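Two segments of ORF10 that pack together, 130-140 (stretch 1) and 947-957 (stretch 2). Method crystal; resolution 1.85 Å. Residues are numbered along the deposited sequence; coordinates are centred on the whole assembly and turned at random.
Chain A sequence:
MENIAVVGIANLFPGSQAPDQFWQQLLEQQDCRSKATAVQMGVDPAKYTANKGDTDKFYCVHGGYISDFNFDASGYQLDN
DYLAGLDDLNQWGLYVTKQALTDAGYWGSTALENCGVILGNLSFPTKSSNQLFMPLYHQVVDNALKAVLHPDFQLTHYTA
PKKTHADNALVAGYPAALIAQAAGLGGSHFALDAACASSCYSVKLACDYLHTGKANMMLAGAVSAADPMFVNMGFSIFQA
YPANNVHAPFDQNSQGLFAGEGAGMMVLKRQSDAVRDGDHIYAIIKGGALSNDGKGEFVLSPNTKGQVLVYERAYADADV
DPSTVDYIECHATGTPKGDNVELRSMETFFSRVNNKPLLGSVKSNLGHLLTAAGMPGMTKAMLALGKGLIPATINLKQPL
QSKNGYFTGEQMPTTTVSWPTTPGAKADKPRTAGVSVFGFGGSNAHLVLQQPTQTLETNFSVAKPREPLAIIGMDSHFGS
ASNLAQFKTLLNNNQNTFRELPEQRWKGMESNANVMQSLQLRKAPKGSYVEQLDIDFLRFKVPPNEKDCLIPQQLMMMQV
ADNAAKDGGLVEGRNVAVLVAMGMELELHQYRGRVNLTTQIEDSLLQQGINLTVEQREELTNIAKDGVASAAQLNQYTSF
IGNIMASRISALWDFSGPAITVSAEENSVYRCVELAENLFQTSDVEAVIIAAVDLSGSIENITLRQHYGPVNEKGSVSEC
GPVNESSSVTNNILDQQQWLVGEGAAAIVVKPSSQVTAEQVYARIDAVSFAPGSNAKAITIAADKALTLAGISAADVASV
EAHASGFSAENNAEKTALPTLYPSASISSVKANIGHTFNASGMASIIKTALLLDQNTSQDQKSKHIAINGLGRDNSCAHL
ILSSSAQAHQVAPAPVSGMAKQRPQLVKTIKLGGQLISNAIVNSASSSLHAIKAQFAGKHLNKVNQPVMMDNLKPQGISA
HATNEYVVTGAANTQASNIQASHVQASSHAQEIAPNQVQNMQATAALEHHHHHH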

ATOM      1  N   ASN A 130       1.124   7.628 -13.840  1.00 11.33           N
ATOM      2  CA  ASN A 130       1.670   8.920 -14.255  1.00 12.24           C
ATOM      3  C   ASN A 130       0.881   9.518 -15.410  1.00 13.37           C
ATOM      4  O   ASN A 130       0.642  10.730 -15.448  1.00 11.68           O
ATOM      5  N   GLN A 131       0.470   8.680 -16.370  1.00 12.53           N
ATOM      6  CA  GLN A 131      -0.180   9.197 -17.570  1.00 13.60           C
ATOM      7  C   GLN A 131      -1.497   9.886 -17.250  1.00 12.52           C
ATOM      8  O   GLN A 131      -1.938  10.763 -18.005  1.00 14.17           O
ATOM      9  N   LEU A 132      -2.130   9.521 -16.141  1.00  9.37           N
ATOM     10  CA  LEU A 132      -3.431  10.072 -15.784  1.00 11.24           C
ATOM     11  C   LEU A 132      -3.349  11.418 -15.079  1.00 12.01           C
ATOM     12  O   LEU A 132      -4.372  12.098 -14.997  1.00 12.57           O
ATOM     13  N   PHE A 133      -2.179  11.827 -14.579  1.00 12.08           N
ATOM     14  CA  PHE A 133      -2.115  13.024 -13.741  1.00 11.12           C
ATOM     15  C   PHE A 133      -1.119  14.068 -14.230  1.00 10.08           C
ATOM     16  O   PHE A 133      -1.339  15.260 -14.019  1.00 11.95           O
ATOM     17  N   MET A 134      -0.030  13.650 -14.868  1.00 11.55           N
ATOM     18  CA  MET A 134       0.957  14.625 -15.337  1.00 11.57           C
ATOM     19  C   MET A 134       0.354  15.769 -16.152  1.00 12.92           C
ATOM     20  O   MET A 134       0.821  16.912 -15.996  1.00 14.23           O
ATOM     21  N   PRO A 135      -0.620  15.552 -17.039  1.00 14.05           N
ATOM     22  CA  PRO A 135      -1.117  16.683 -17.836  1.00 15.18           C
ATOM     23  C   PRO A 135      -1.758  17.777 -17.000  1.00 15.58           C
ATOM     24  O   PRO A 135      -1.790  18.919 -17.454  1.00 13.92           O
ATOM     25  N   LEU A 136      -2.272  17.468 -15.803  1.00 11.53           N
ATOM     26  CA  LEU A 136      -2.765  18.525 -14.916  1.00 10.95           C
ATOM     27  C   LEU A 136      -1.671  19.556 -14.652  1.00 12.04           C
ATOM     28  O   LEU A 136      -1.850  20.750 -14.907  1.00 14.24           O
ATOM     29  N   TYR A 137      -0.536  19.107 -14.112  1.00 12.92           N
ATOM     30  CA  TYR A 137       0.513  20.052 -13.728  1.00 11.46           C
ATOM     31  C   TYR A 137       1.139  20.695 -14.951  1.00 11.68           C
ATOM     32  O   TYR A 137       1.494  21.883 -14.923  1.00 13.35           O
ATOM     33  N   HIS A 138       1.319  19.920 -16.017  1.00 10.14           N
ATOM     34  CA  HIS A 138       2.121  20.411 -17.135  1.00 11.30           C
ATOM     35  C   HIS A 138       1.328  21.334 -18.047  1.00 12.49           C
ATOM     36  O   HIS A 138       1.912  22.241 -18.651  1.00 11.35           O
ATOM     37  N   GLN A 139       0.000  21.197 -18.099  1.00 12.71           N
ATOM     38  CA  GLN A 139      -0.777  22.226 -18.782  1.00 13.12           C
ATOM     39  C   GLN A 139      -0.628  23.562 -18.070  1.00 14.25           C
ATOM     40  O   GLN A 139      -0.511  24.613 -18.716  1.00 14.14           O
ATOM     41  N   VAL A 140      -0.656  23.545 -16.733  1.00 13.84           N
ATOM     42  CA  VAL A 140      -0.525  24.794 -15.993  1.00 14.12           C
ATOM     43  C   VAL A 140       0.871  25.379 -16.194  1.00 13.70           C
ATOM     44  O   VAL A 140       1.011  26.580 -16.435  1.00 13.90           O
ATOM     45  N   PRO A 947       3.311  18.063 -27.970  1.00 17.69           N
ATOM     46  CA  PRO A 947       2.874  18.979 -26.911  1.00 15.65           C
ATOM     47  C   PRO A 947       2.156  18.204 -25.812  1.00 18.97           C
ATOM     48  O   PRO A 947       1.843  17.021 -25.962  1.00 16.45           O
ATOM     49  N   VAL A 948       1.918  18.884 -24.678  1.00 19.54           N
ATOM     50  CA  VAL A 948       1.208  18.237 -23.564  1.00 17.06           C
ATOM     51  C   VAL A 948      -0.176  17.804 -24.017  1.00 17.61           C
ATOM     52  O   VAL A 948      -0.937  18.596 -24.581  1.00 18.63           O
ATOM     53  N   MET A 949      -0.510  16.534 -23.783  1.00 16.41           N
ATOM     54  CA  MET A 949      -1.784  15.983 -24.229  1.00 18.31           C
ATOM     55  C   MET A 949      -2.741  15.853 -23.049  1.00 16.01           C
ATOM     56  O   MET A 949      -2.370  15.313 -22.003  1.00 17.00           O
ATOM     57  N   MET A 950      -3.984  16.290 -23.243  1.00 16.80           N
ATOM     58  CA  MET A 950      -4.968  16.321 -22.165  1.00 15.84           C
ATOM     59  C   MET A 950      -5.999  15.204 -22.247  1.00 15.13           C
ATOM     60  O   MET A 950      -6.877  15.145 -21.382  1.00 14.60           O
ATOM     61  N   ASP A 951      -5.904  14.322 -23.253  1.00 13.64           N
ATOM     62  CA  ASP A 951      -6.952  13.332 -23.530  1.00 17.61           C
ATOM     63  C   ASP A 951      -7.278  12.466 -22.317  1.00 16.45           C
ATOM     64  O   ASP A 951      -8.439  12.093 -22.114  1.00 16.25           O
ATOM     65  N   ASN A 952      -6.264  12.083 -21.531  1.00 15.69           N
ATOM     66  CA  ASN A 952      -6.506  11.169 -20.419  1.00 14.27           C
ATOM     67  C   ASN A 952      -7.298  11.805 -19.278  1.00 15.47           C
ATOM     68  O   ASN A 952      -7.794  11.073 -18.412  1.00 15.32           O
ATOM     69  N   LEU A 953      -7.417  13.134 -19.254  1.00 14.21           N
ATOM     70  CA  LEU A 953      -8.176  13.815 -18.211  1.00 14.13           C
ATOM     71  C   LEU A 953      -9.678  13.810 -18.467  1.00 14.27           C
ATOM     72  O   LEU A 953     -10.459  13.958 -17.521  1.00 15.08           O
ATOM     73  N   LYS A 954     -10.100  13.685 -19.719  1.00 13.87           N
ATOM     74  CA  LYS A 954     -11.522  13.697 -20.012  1.00 15.86           C
ATOM     75  C   LYS A 954     -12.208  12.547 -19.273  1.00 13.49           C
ATOM     76  O   LYS A 954     -11.738  11.399 -19.358  1.00 14.01           O
ATOM     77  N   PRO A 955     -13.302  12.803 -18.545  1.00 13.99           N
ATOM     78  CA  PRO A 955     -14.022  11.714 -17.858  1.00 14.02           C
ATOM     79  C   PRO A 955     -14.297  10.517 -18.762  1.00 14.97           C
ATOM     80  O   PRO A 955     -14.942  10.643 -19.815  1.00 13.33           O
ATOM     81  N   GLN A 956     -13.786   9.348 -18.364  1.00 14.07           N
ATOM     82  CA  GLN A 956     -13.728   8.188 -19.255  1.00 14.10           C
ATOM     83  C   GLN A 956     -15.026   7.394 -19.337  1.00 12.84           C
ATOM     84  O   GLN A 956     -15.146   6.542 -20.225  1.00 15.27           O
ATOM     85  N   GLY A 957     -15.992   7.640 -18.458  1.00 13.65           N
ATOM     86  CA  GLY A 957     -17.233   6.874 -18.473  1.00 16.70           C
ATOM     87  C   GLY A 957     -17.074   5.406 -18.149  1.00 17.89           C
ATOM     88  O   GLY A 957     -17.702   4.563 -18.806  1.00 15.81           O
TER

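Three waters do more of the polar joining here than the protein does itself: across the two stretches there is one direct hydrogen bond, and it is weak, from Asn 952 ND2 to Gln 131 O at 3.4 Å. Water 1 reinforces that spot, donating to Gln 131 O (2.7 Å) and Gln 131 OE1 (2.6 Å) while accepting weakly from Asn 952 ND2 (3.4 Å). The m rotamer of Asn 952, whose CA-to-CB bond points toward the helix, brings its amide to this site.

The apolar centre is Pro 135, at the kink where the N atoms of Pro 135 and Leu 136 have no bond to the turn before. Its CA-to-CB bond points toward the other stretch and sets CB against Leu 953 CD1 (4.1 Å), Met 950 SD (3.9 Å) and Val 948 CG1 (4.2 Å), while its CG comes 3.3 Å from Met 949 O. The side chains of Val 948, Met 950 and Leu 953 thus converge on one small, rigid ring, with the carbonyl of Met 949 beside it. The CA-to-CB bond of Val 948 (t) points toward the helix, and the residue also touches His 138, CG2 to CB at 4.0 Å. Leu 953 (m, t) starts sideways, but its end reaches in: CD2 lies 3.4 Å from Leu 132 O, and CD1 meets CD2 of Leu 136 (m, t) at 3.9 Å.

Met 950, m at all three chi angles, likewise starts sideways and curls inward, placing SD 3.3 Å from Gln 139 NE2. Gln 139 (t, then p) starts sideways, but its end comes nearer, and water 3 joins Gln 139 NE2 (2.9 Å) to Val 948 O (2.8 Å). Water 2 links backbone to backbone, donating to Leu 132 O (3.0 Å) and Asn 952 O (2.7 Å). The rule is economical: apolar tips gather around a proline, and waters carry most of the polar links, including one between two carbonyls, neither of which has a hydrogen to donate.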

ATOM      1  CB  ASN A 130       3.136   8.779 -14.699  1.00 11.09           C
ATOM      2  CG  ASN A 130       4.105   8.535 -13.569  1.00 14.98           C
ATOM      3  OD1 ASN A 130       3.822   8.798 -12.400  1.00 14.51           O
ATOM      4  ND2 ASN A 130       5.283   8.027 -13.923  1.00 13.05           N
ATOM      5  CB  GLN A 131      -0.438   8.066 -18.580  1.00 14.90           C
ATOM      6  CG  GLN A 131       0.804   7.396 -19.150  1.00 13.78           C
ATOM      7  CD  GLN A 131       1.319   8.100 -20.403  1.00 16.02           C
ATOM      8  OE1 GLN A 131       0.760   9.110 -20.836  1.00 18.21           O
ATOM      9  NE2 GLN A 131       2.400   7.568 -20.984  1.00 18.51           N
ATOM     10  CB  LEU A 132      -4.197   9.080 -14.890  1.00 12.36           C
ATOM     11  CG  LEU A 132      -4.554   7.740 -15.556  1.00 13.75           C
ATOM     12  CD1 LEU A 132      -4.943   6.685 -14.518  1.00 13.53           C
ATOM     13  CD2 LEU A 132      -5.677   7.916 -16.540  1.00 13.98           C
ATOM     14  CB  PHE A 133      -1.800  12.625 -12.299  1.00 10.57           C
ATOM     15  CG  PHE A 133      -2.812  11.674 -11.744  1.00  8.65           C
ATOM     16  CD1 PHE A 133      -4.135  12.098 -11.569  1.00 11.06           C
ATOM     17  CD2 PHE A 133      -2.480  10.350 -11.471  1.00 10.48           C
ATOM     18  CE1 PHE A 133      -5.098  11.204 -11.100  1.00 12.32           C
ATOM     19  CE2 PHE A 133      -3.417   9.457 -10.986  1.00 11.67           C
ATOM     20  CZ  PHE A 133      -4.733   9.866 -10.804  1.00 12.44           C
ATOM     21  CB  MET A 134       2.037  13.924 -16.180  1.00 13.24           C
ATOM     22  CG  MET A 134       3.018  13.056 -15.441  1.00 14.64           C
ATOM     23  SD  MET A 134       3.647  13.707 -13.868  1.00 18.17           S
ATOM     24  CE  MET A 134       4.042  12.158 -13.045  1.00 15.95           C
ATOM     25  CB  PRO A 135      -2.138  16.033 -18.780  1.00 15.14           C
ATOM     26  CG  PRO A 135      -1.720  14.624 -18.879  1.00 16.28           C
ATOM     27  CD  PRO A 135      -1.233  14.281 -17.482  1.00 15.93           C
ATOM     28  CB  LEU A 136      -3.230  17.938 -13.583  1.00 12.09           C
ATOM     29  CG  LEU A 136      -4.423  16.980 -13.591  1.00 13.15           C
ATOM     30  CD1 LEU A 136      -4.500  16.203 -12.256  1.00 12.22           C
ATOM     31  CD2 LEU A 136      -5.682  17.796 -13.836  1.00 13.54           C
ATOM     32  CB  TYR A 137       1.604  19.363 -12.915  1.00 10.89           C
ATOM     33  CG  TYR A 137       1.098  18.219 -12.075  1.00 14.73           C
ATOM     34  CD1 TYR A 137       0.062  18.431 -11.159  1.00 10.70           C
ATOM     35  CD2 TYR A 137       1.660  16.934 -12.192  1.00 12.62           C
ATOM     36  CE1 TYR A 137      -0.436  17.388 -10.397  1.00 13.71           C
ATOM     37  CE2 TYR A 137       1.189  15.881 -11.427  1.00 13.87           C
ATOM     38  CZ  TYR A 137       0.151  16.119 -10.520  1.00 15.21           C
ATOM     39  OH  TYR A 137      -0.343  15.083  -9.764  1.00 14.22           O
ATOM     40  CB  HIS A 138       2.740  19.213 -17.882  1.00 11.13           C
ATOM     41  CG  HIS A 138       3.740  18.471 -17.044  1.00 14.04           C
ATOM     42  ND1 HIS A 138       4.038  17.133 -17.221  1.00 13.66           N
ATOM     43  CD2 HIS A 138       4.492  18.888 -15.995  1.00 11.96           C
ATOM     44  CE1 HIS A 138       4.950  16.770 -16.330  1.00 15.76           C
ATOM     45  NE2 HIS A 138       5.238  17.818 -15.573  1.00 14.73           N
ATOM     46  CB  GLN A 139      -2.261  21.840 -18.867  1.00 15.03           C
ATOM     47  CG  GLN A 139      -3.117  22.878 -19.665  1.00 15.59           C
ATOM     48  CD  GLN A 139      -2.816  22.859 -21.164  1.00 19.23           C
ATOM     49  OE1 GLN A 139      -2.847  23.899 -21.845  1.00 24.87           O
ATOM     50  NE2 GLN A 139      -2.511  21.679 -21.681  1.00 20.09           N
ATOM     51  CB  VAL A 140      -0.851  24.590 -14.501  1.00 14.88           C
ATOM     52  CG1 VAL A 140      -0.687  25.914 -13.734  1.00 16.14           C
ATOM     53  CG2 VAL A 140      -2.271  24.063 -14.336  1.00 15.22           C
ATOM     54  CB  PRO A 947       1.927  19.930 -27.636  1.00 20.11           C
ATOM     55  CG  PRO A 947       1.388  19.110 -28.778  1.00 25.75           C
ATOM     56  CD  PRO A 947       2.446  18.126 -29.163  1.00 19.40           C
ATOM     57  CB  VAL A 948       1.112  19.180 -22.355  1.00 17.98           C
ATOM     58  CG1 VAL A 948       0.273  18.511 -21.219  1.00 15.80           C
ATOM     59  CG2 VAL A 948       2.504  19.521 -21.822  1.00 15.98           C
ATOM     60  CB  MET A 949      -1.602  14.616 -24.889  1.00 19.20           C
ATOM     61  CG  MET A 949      -0.604  14.624 -26.050  1.00 26.02           C
ATOM     62  SD  MET A 949      -1.182  15.670 -27.406  1.00 32.62           S
ATOM     63  CE  MET A 949      -2.586  14.677 -27.938  1.00 34.30           C
ATOM     64  CB  MET A 950      -5.695  17.666 -22.179  1.00 20.35           C
ATOM     65  CG  MET A 950      -4.767  18.865 -22.150  1.00 20.34           C
ATOM     66  SD  MET A 950      -3.945  18.959 -20.564  1.00 21.44           S
ATOM     67  CE  MET A 950      -5.236  19.846 -19.682  1.00 19.93           C
ATOM     68  CB  ASP A 951      -6.537  12.400 -24.681  1.00 24.77           C
ATOM     69  CG  ASP A 951      -6.008  13.142 -25.888  1.00 37.92           C
ATOM     70  OD1 ASP A 951      -4.864  13.649 -25.819  1.00 36.67           O
ATOM     71  OD2 ASP A 951      -6.738  13.205 -26.909  1.00 42.19           O
ATOM     72  CB  ASN A 952      -5.173  10.647 -19.877  1.00 12.01           C
ATOM     73  CG  ASN A 952      -4.634   9.494 -20.691  1.00 15.90           C
ATOM     74  OD1 ASN A 952      -5.395   8.709 -21.242  1.00 18.28           O
ATOM     75  ND2 ASN A 952      -3.319   9.386 -20.771  1.00 15.83           N
ATOM     76  CB  LEU A 953      -7.700  15.266 -18.087  1.00 13.92           C
ATOM     77  CG  LEU A 953      -6.237  15.521 -17.760  1.00 16.63           C
ATOM     78  CD1 LEU A 953      -5.960  17.047 -17.639  1.00 14.91           C
ATOM     79  CD2 LEU A 953      -5.844  14.791 -16.488  1.00 17.45           C
ATOM     80  CB  LYS A 954     -11.728  13.558 -21.516  1.00 17.33           C
ATOM     81  CG  LYS A 954     -13.183  13.405 -21.923  1.00 24.80           C
ATOM     82  CD  LYS A 954     -13.286  13.226 -23.447  1.00 30.43           C
ATOM     83  CE  LYS A 954     -14.691  13.521 -23.963  1.00 30.37           C
ATOM     84  NZ  LYS A 954     -15.526  12.298 -23.977  1.00 34.22           N
ATOM     85  CB  PRO A 955     -15.317  12.389 -17.389  1.00 15.52           C
ATOM     86  CG  PRO A 955     -14.921  13.855 -17.187  1.00 16.80           C
ATOM     87  CD  PRO A 955     -13.887  14.133 -18.270  1.00 18.01           C
ATOM     88  CB  GLN A 956     -12.581   7.258 -18.830  1.00 16.95           C
ATOM     89  CG  GLN A 956     -11.228   7.881 -19.122  1.00 16.50           C
ATOM     90  CD  GLN A 956     -10.059   7.001 -18.696  1.00 15.19           C
ATOM     91  OE1 GLN A 956     -10.211   5.808 -18.465  1.00 16.78           O
ATOM     92  NE2 GLN A 956      -8.875   7.598 -18.618  1.00 14.28           N
TER
HETATM   93  O   HOH W   1      -0.557  11.296 -20.301  1.00 18.44           O
HETATM   94  O   HOH W   2      -7.111  11.192 -15.759  1.00 14.61           O
HETATM   95  O   HOH W   3      -1.532  21.308 -24.421  1.00 30.67           O